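Local atomic coordinates of CRISPR-associated protein, Cse2 family (Thermobifida fusca, PDB entry 4H79), a protein that probably binds nucleic acid as the CasB (Cse2) subunit of the type I-E CRISPR Cascade complex. Residues G168-Q173 with T188-G193; L174-T179 with A183-T188. All blocks are in the same frame, centred on the assembly; numbering follows the deposited sequence.

Contact 1 of 2, residues G168-Q173 with T188-G193; sequences GLLADQ and TAWGRG
Gln-173 and Trp-190 join the two helices through one polar bond: the indole NE1 donates to the amide OE1 of Gln-173, with NE1 and OE1 2.8 Å apart and an N-H...O angle of 161°. The oxygen meets the indole at the NE1 edge of its pyrrole part, in the plane of the ring, yet the donor does not arrive in the plane of the amide. It stands above it, about 52° out, and the amide is turned steeply to the ring. The two side chains reach out from facing helices and overlap as they pass. On the other branch of the amide, NE2 of Gln-173 packs against the methyl CB of Ala-189 at 4.1 Å. The remaining touch is apolar, CD1 of Leu-170 approaching CZ2 of Trp-190 obliquely at 4.3 Å.

Gln-173 reaches across because its CG is anti to the carbonyl carbon (chi1 -69°) and its chain runs extended beyond CG. Such reach is needed, since the short helical segments are 12.8 Å apart at their axes and run roughly antiparallel. The two form the arms of a helical hairpin, 167-176 and 180-195, whose axes stand too far apart here for direct backbone contact, so that side chains span the gap. Behind the contact, Leu-170 also leans on Leu-94 of helix 80-99 and on Leu-165, while Asp-172, on another side of helix 167-176, bonds to Thr-15 and Gly-18.

A leucine in place of Gln-173 would probably leave the indole N-H without its acceptor in a buried setting and the ring freer to shift. The contact buries little surface, 138 Å², and the pairing of a buried indole N-H with an amide oxygen supplies the directional part of an otherwise sparse interface.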
loop_
_atom_site.group_PDB
_atom_site.type_symbol
_atom_site.label_atom_id
_atom_site.label_comp_id
_atom_site.label_asym_id
_atom_site.label_seq_id
_atom_site.Cartn_x
_atom_site.Cartn_y
_atom_site.Cartn_z
ATOM N N GLY A 168 4.461 -4.623 0.046
ATOM C CA GLY A 168 4.348 -5.864 0.933
ATOM C C GLY A 168 4.157 -5.438 2.384
ATOM O O GLY A 168 3.241 -5.912 3.110
ATOM N N LEU A 169 5.016 -4.508 2.820
ATOM C CA LEU A 169 4.872 -4.006 4.190
ATOM C C LEU A 169 3.523 -3.301 4.389
ATOM O O LEU A 169 2.811 -3.543 5.391
ATOM C CB LEU A 169 6.020 -3.094 4.587
ATOM C CG LEU A 169 5.966 -2.428 5.971
ATOM C CD1 LEU A 169 5.785 -3.454 7.150
ATOM C CD2 LEU A 169 7.193 -1.515 6.205
ATOM N N LEU A 170 3.148 -2.466 3.399
ATOM C CA LEU A 170 1.897 -1.729 3.547
ATOM C C LEU A 170 0.678 -2.673 3.644
ATOM O O LEU A 170 -0.236 -2.428 4.466
ATOM C CB LEU A 170 1.724 -0.757 2.397
ATOM C CG LEU A 170 0.575 0.232 2.559
ATOM C CD1 LEU A 170 0.857 1.220 3.700
ATOM C CD2 LEU A 170 0.279 0.919 1.186
ATOM N N ALA A 171 0.679 -3.753 2.820
ATOM C CA ALA A 171 -0.401 -4.723 2.842
ATOM C C ALA A 171 -0.500 -5.355 4.229
ATOM O O ALA A 171 -1.623 -5.501 4.797
ATOM C CB ALA A 171 -0.211 -5.801 1.745
ATOM N N ASP A 172 0.648 -5.739 4.802
ATOM C CA ASP A 172 0.650 -6.266 6.174
ATOM C C ASP A 172 -0.013 -5.338 7.180
ATOM O O ASP A 172 -0.810 -5.789 8.044
ATOM C CB ASP A 172 2.051 -6.609 6.652
ATOM C CG ASP A 172 2.461 -8.031 6.235
ATOM O OD1 ASP A 172 1.616 -8.837 5.734
ATOM O OD2 ASP A 172 3.644 -8.346 6.408
ATOM N N GLN A 173 0.319 -4.061 7.056
ATOM C CA GLN A 173 -0.123 -3.041 8.017
ATOM C C GLN A 173 -1.625 -2.782 7.812
ATOM O O GLN A 173 -2.372 -2.657 8.815
ATOM C CB GLN A 173 0.698 -1.728 7.832
ATOM C CG GLN A 173 2.139 -1.892 8.260
ATOM C CD GLN A 173 2.932 -0.666 8.075
ATOM O OE1 GLN A 173 2.681 0.137 7.146
ATOM N NE2 GLN A 173 3.916 -0.476 8.952
ATOM N N THR A 188 1.995 3.743 15.434
ATOM C CA THR A 188 3.303 3.891 16.104
ATOM C C THR A 188 4.446 3.664 15.101
ATOM O O THR A 188 5.412 4.436 15.047
ATOM C CB THR A 188 3.430 2.928 17.298
ATOM O OG1 THR A 188 2.394 3.231 18.244
ATOM C CG2 THR A 188 4.808 3.087 18.002
ATOM N N ALA A 189 4.336 2.633 14.270
ATOM C CA ALA A 189 5.400 2.382 13.244
ATOM C C ALA A 189 5.520 3.563 12.244
ATOM O O ALA A 189 6.640 3.991 11.833
ATOM C CB ALA A 189 5.157 1.031 12.511
ATOM N N TRP A 190 4.364 4.106 11.844
ATOM C CA TRP A 190 4.374 5.252 10.906
ATOM C C TRP A 190 4.968 6.485 11.566
ATOM O O TRP A 190 5.750 7.212 10.935
ATOM C CB TRP A 190 2.973 5.574 10.420
ATOM C CG TRP A 190 2.360 4.546 9.493
ATOM C CD1 TRP A 190 2.980 3.446 8.918
ATOM C CD2 TRP A 190 0.974 4.506 9.007
ATOM N NE1 TRP A 190 2.110 2.748 8.108
ATOM C CE2 TRP A 190 0.885 3.329 8.117
ATOM C CE3 TRP A 190 -0.153 5.300 9.206
ATOM C CZ2 TRP A 190 -0.296 2.964 7.485
ATOM C CZ3 TRP A 190 -1.338 4.923 8.581
ATOM C CH2 TRP A 190 -1.401 3.775 7.726
ATOM N N GLY A 191 4.566 6.754 12.825
ATOM C CA GLY A 191 5.100 7.857 13.636
ATOM C C GLY A 191 6.605 7.788 13.744
ATOM O O GLY A 191 7.291 8.784 13.472
ATOM N N ARG A 192 7.115 6.616 14.130
ATOM C CA ARG A 192 8.554 6.374 14.267
ATOM C C ARG A 192 9.273 6.589 12.928
ATOM O O ARG A 192 10.315 7.266 12.887
ATOM C CB ARG A 192 8.809 4.958 14.807
ATOM C CG ARG A 192 10.049 4.793 15.673
ATOM C CD ARG A 192 10.097 3.441 16.402
ATOM N NE ARG A 192 9.766 2.333 15.493
ATOM C CZ ARG A 192 8.710 1.506 15.603
ATOM N NH1 ARG A 192 8.532 0.571 14.668
ATOM N NH2 ARG A 192 7.836 1.599 16.631
ATOM N N GLY A 193 8.733 6.058 11.835
ATOM C CA GLY A 193 9.400 6.201 10.552
ATOM C C GLY A 193 9.422 7.630 10.084
ATOM O O GLY A 193 10.384 8.089 9.482
#

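Contact 2 of 2, residues L174-T179 with A183-T188; sequences LYQFRT and AQRVRT
The Phe-177 ring lies against the methyl of Ala-183, whose CB sits 3.9 Å from the ring centroid and only 6° off the ring normal, a CH-pi contact over the middle of one face. Val-186 meets the same ring at its edge, with CG1 4.0 Å from Phe-177 CE2. The other methyl of Val-186 packs against the amide of Gln-176 in van der Waals contact, CG2 lying 3.4 Å from OE1. Gln-176 CG points away from the backbone N (chi1 -173°) and the chain stays extended, which lays NE2 on the aliphatic part of Arg-185, 3.5 Å from its CB, again a van der Waals contact; the Gln-176 chain runs athwart the Arg-185 chain.

Here the chain turns from helix 167-176 into helix 180-195, forming the short connection of an alpha-helical hairpin. A type I turn from Gln-176 to Thr-179 leads to the N-cap of the second helix, where the Thr-179 side chain caps the backbone N of Gly-182. The Thr-179 carbonyl accepts from Ala-183 N, with O and N 2.9 Å apart, in a first helical bond nearly straight at 171°. Tyr-144 and Leu-147 of helix 144-160 also touch Phe-177, and Arg-178 forms a salt bridge with Asp-80.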
loop_
_atom_site.group_PDB
_atom_site.type_symbol
_atom_site.label_atom_id
_atom_site.label_comp_id
_atom_site.label_asym_id
_atom_site.label_seq_id
_atom_site.Cartn_x
_atom_site.Cartn_y
_atom_site.Cartn_z
ATOM N N LEU A 174 -2.065 -2.740 6.532
ATOM C CA LEU A 174 -3.480 -2.673 6.209
ATOM C C LEU A 174 -4.261 -3.821 6.933
ATOM O O LEU A 174 -5.276 -3.563 7.592
ATOM C CB LEU A 174 -3.721 -2.716 4.702
ATOM C CG LEU A 174 -3.461 -1.376 3.975
ATOM C CD1 LEU A 174 -3.335 -1.497 2.465
ATOM C CD2 LEU A 174 -4.586 -0.382 4.241
ATOM N N TYR A 175 -3.782 -5.073 6.807
ATOM C CA TYR A 175 -4.372 -6.220 7.499
ATOM C C TYR A 175 -4.298 -6.027 9.026
ATOM O O TYR A 175 -5.297 -6.190 9.724
ATOM C CB TYR A 175 -3.692 -7.547 7.019
ATOM C CG TYR A 175 -4.182 -8.791 7.603
ATOM C CD1 TYR A 175 -5.534 -9.115 7.534
ATOM C CD2 TYR A 175 -3.296 -9.739 8.216
ATOM C CE1 TYR A 175 -6.011 -10.309 8.064
ATOM C CE2 TYR A 175 -3.788 -10.905 8.745
ATOM C CZ TYR A 175 -5.131 -11.181 8.628
ATOM O OH TYR A 175 -5.601 -12.290 9.126
ATOM N N GLN A 176 -3.140 -5.598 9.533
ATOM C CA GLN A 176 -2.939 -5.408 10.976
ATOM C C GLN A 176 -3.927 -4.405 11.583
ATOM O O GLN A 176 -4.227 -4.485 12.759
ATOM C CB GLN A 176 -1.486 -4.989 11.274
ATOM C CG GLN A 176 -1.126 -4.916 12.734
ATOM C CD GLN A 176 0.338 -4.646 12.941
ATOM O OE1 GLN A 176 1.052 -4.297 11.983
ATOM N NE2 GLN A 176 0.797 -4.779 14.188
ATOM N N PHE A 177 -4.431 -3.492 10.760
ATOM C CA PHE A 177 -5.374 -2.459 11.174
ATOM C C PHE A 177 -6.712 -2.991 11.701
ATOM O O PHE A 177 -7.475 -2.215 12.275
ATOM C CB PHE A 177 -5.643 -1.519 9.989
ATOM C CG PHE A 177 -5.482 -0.083 10.326
ATOM C CD1 PHE A 177 -6.599 0.697 10.566
ATOM C CD2 PHE A 177 -4.222 0.482 10.441
ATOM C CE1 PHE A 177 -6.460 2.012 10.911
ATOM C CE2 PHE A 177 -4.062 1.809 10.822
ATOM C CZ PHE A 177 -5.190 2.572 11.049
ATOM N N ARG A 178 -7.009 -4.283 11.546
ATOM C CA ARG A 178 -8.398 -4.766 11.825
ATOM C C ARG A 178 -8.771 -4.686 13.261
ATOM O O ARG A 178 -9.973 -4.741 13.550
ATOM C CB ARG A 178 -8.643 -6.242 11.557
ATOM C CG ARG A 178 -7.761 -6.955 10.635
ATOM C CD ARG A 178 -7.666 -8.397 11.102
ATOM N NE ARG A 178 -6.241 -8.687 11.179
ATOM C CZ ARG A 178 -5.756 -9.762 11.747
ATOM N NH1 ARG A 178 -6.583 -10.561 12.258
ATOM N NH2 ARG A 178 -4.460 -9.987 11.820
ATOM N N THR A 179 -7.768 -4.663 14.161
ATOM C CA THR A 179 -8.024 -4.628 15.646
ATOM C C THR A 179 -7.555 -3.276 16.197
ATOM O O THR A 179 -6.646 -2.648 15.624
ATOM C CB THR A 179 -7.331 -5.800 16.421
ATOM O OG1 THR A 179 -5.902 -5.596 16.460
ATOM C CG2 THR A 179 -7.719 -7.263 15.838
ATOM N N ALA A 183 -4.069 -1.441 14.988
ATOM C CA ALA A 183 -4.066 -0.048 14.492
ATOM C C ALA A 183 -3.068 0.875 15.262
ATOM O O ALA A 183 -2.359 1.723 14.659
ATOM C CB ALA A 183 -5.477 0.540 14.553
ATOM N N GLN A 184 -3.035 0.749 16.571
ATOM C CA GLN A 184 -2.086 1.496 17.395
ATOM C C GLN A 184 -0.644 1.126 16.998
ATOM O O GLN A 184 0.222 2.004 16.936
ATOM C CB GLN A 184 -2.291 1.218 18.912
ATOM C CG GLN A 184 -1.093 1.688 19.761
ATOM C CD GLN A 184 -1.350 1.562 21.238
ATOM O OE1 GLN A 184 -2.486 1.658 21.685
ATOM N NE2 GLN A 184 -0.286 1.373 22.032
ATOM N N ARG A 185 -0.388 -0.170 16.795
ATOM C CA ARG A 185 0.948 -0.606 16.434
ATOM C C ARG A 185 1.328 -0.021 15.068
ATOM O O ARG A 185 2.458 0.446 14.852
ATOM C CB ARG A 185 1.010 -2.108 16.418
ATOM C CG ARG A 185 0.939 -2.740 17.812
ATOM C CD ARG A 185 1.383 -4.190 17.708
ATOM N NE ARG A 185 1.473 -4.755 19.035
ATOM C CZ ARG A 185 0.611 -5.639 19.506
ATOM N NH1 ARG A 185 -0.396 -6.077 18.744
ATOM N NH2 ARG A 185 0.771 -6.082 20.729
ATOM N N VAL A 186 0.385 0.009 14.139
ATOM C CA VAL A 186 0.664 0.611 12.824
ATOM C C VAL A 186 0.906 2.124 12.886
ATOM O O VAL A 186 1.860 2.648 12.295
ATOM C CB VAL A 186 -0.441 0.283 11.798
ATOM C CG1 VAL A 186 -0.164 1.052 10.487
ATOM C CG2 VAL A 186 -0.457 -1.262 11.564
ATOM N N ARG A 187 0.036 2.853 13.589
ATOM C CA ARG A 187 0.261 4.314 13.817
ATOM C C ARG A 187 1.637 4.572 14.451
ATOM O O ARG A 187 2.378 5.529 14.042
ATOM C CB ARG A 187 -0.830 4.884 14.731
ATOM C CG ARG A 187 -2.171 5.087 14.022
ATOM C CD ARG A 187 -3.093 5.980 14.878
ATOM N NE ARG A 187 -3.414 5.417 16.241
ATOM C CZ ARG A 187 -4.384 4.550 16.461
ATOM N NH1 ARG A 187 -5.143 4.134 15.436
ATOM N NH2 ARG A 187 -4.611 4.099 17.679
ATOM N N THR A 188 1.995 3.743 15.434
ATOM C CA THR A 188 3.303 3.891 16.104
ATOM C C THR A 188 4.446 3.664 15.101
ATOM O O THR A 188 5.412 4.436 15.047
ATOM C CB THR A 188 3.430 2.928 17.298
ATOM O OG1 THR A 188 2.394 3.231 18.244
ATOM C CG2 THR A 188 4.808 3.087 18.002
#

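Contacts 1 and 2 are successive levels of one helical hairpin, their centres about 8 Å apart, both built from helices 167-176 and 180-195. Contact 2 lies at the turn, where the closest CA atoms, those of Phe-177 and Ala-183, are 4.3 Å apart; by contact 1 the nearest pair, the CA atoms of Gln-173 and Ala-189, has opened to 9.3 Å. Thr-188 belongs to both, and the levels meet directly where the Gln-173 carbonyl O packs on Val-186 CG2 at 3.6 Å. Contact 1, farther from the turn, is buried, and its centre lies about 10 Å from the chain centre. The centre of contact 2, which is partly buried, lies about 13 Å from the chain centre.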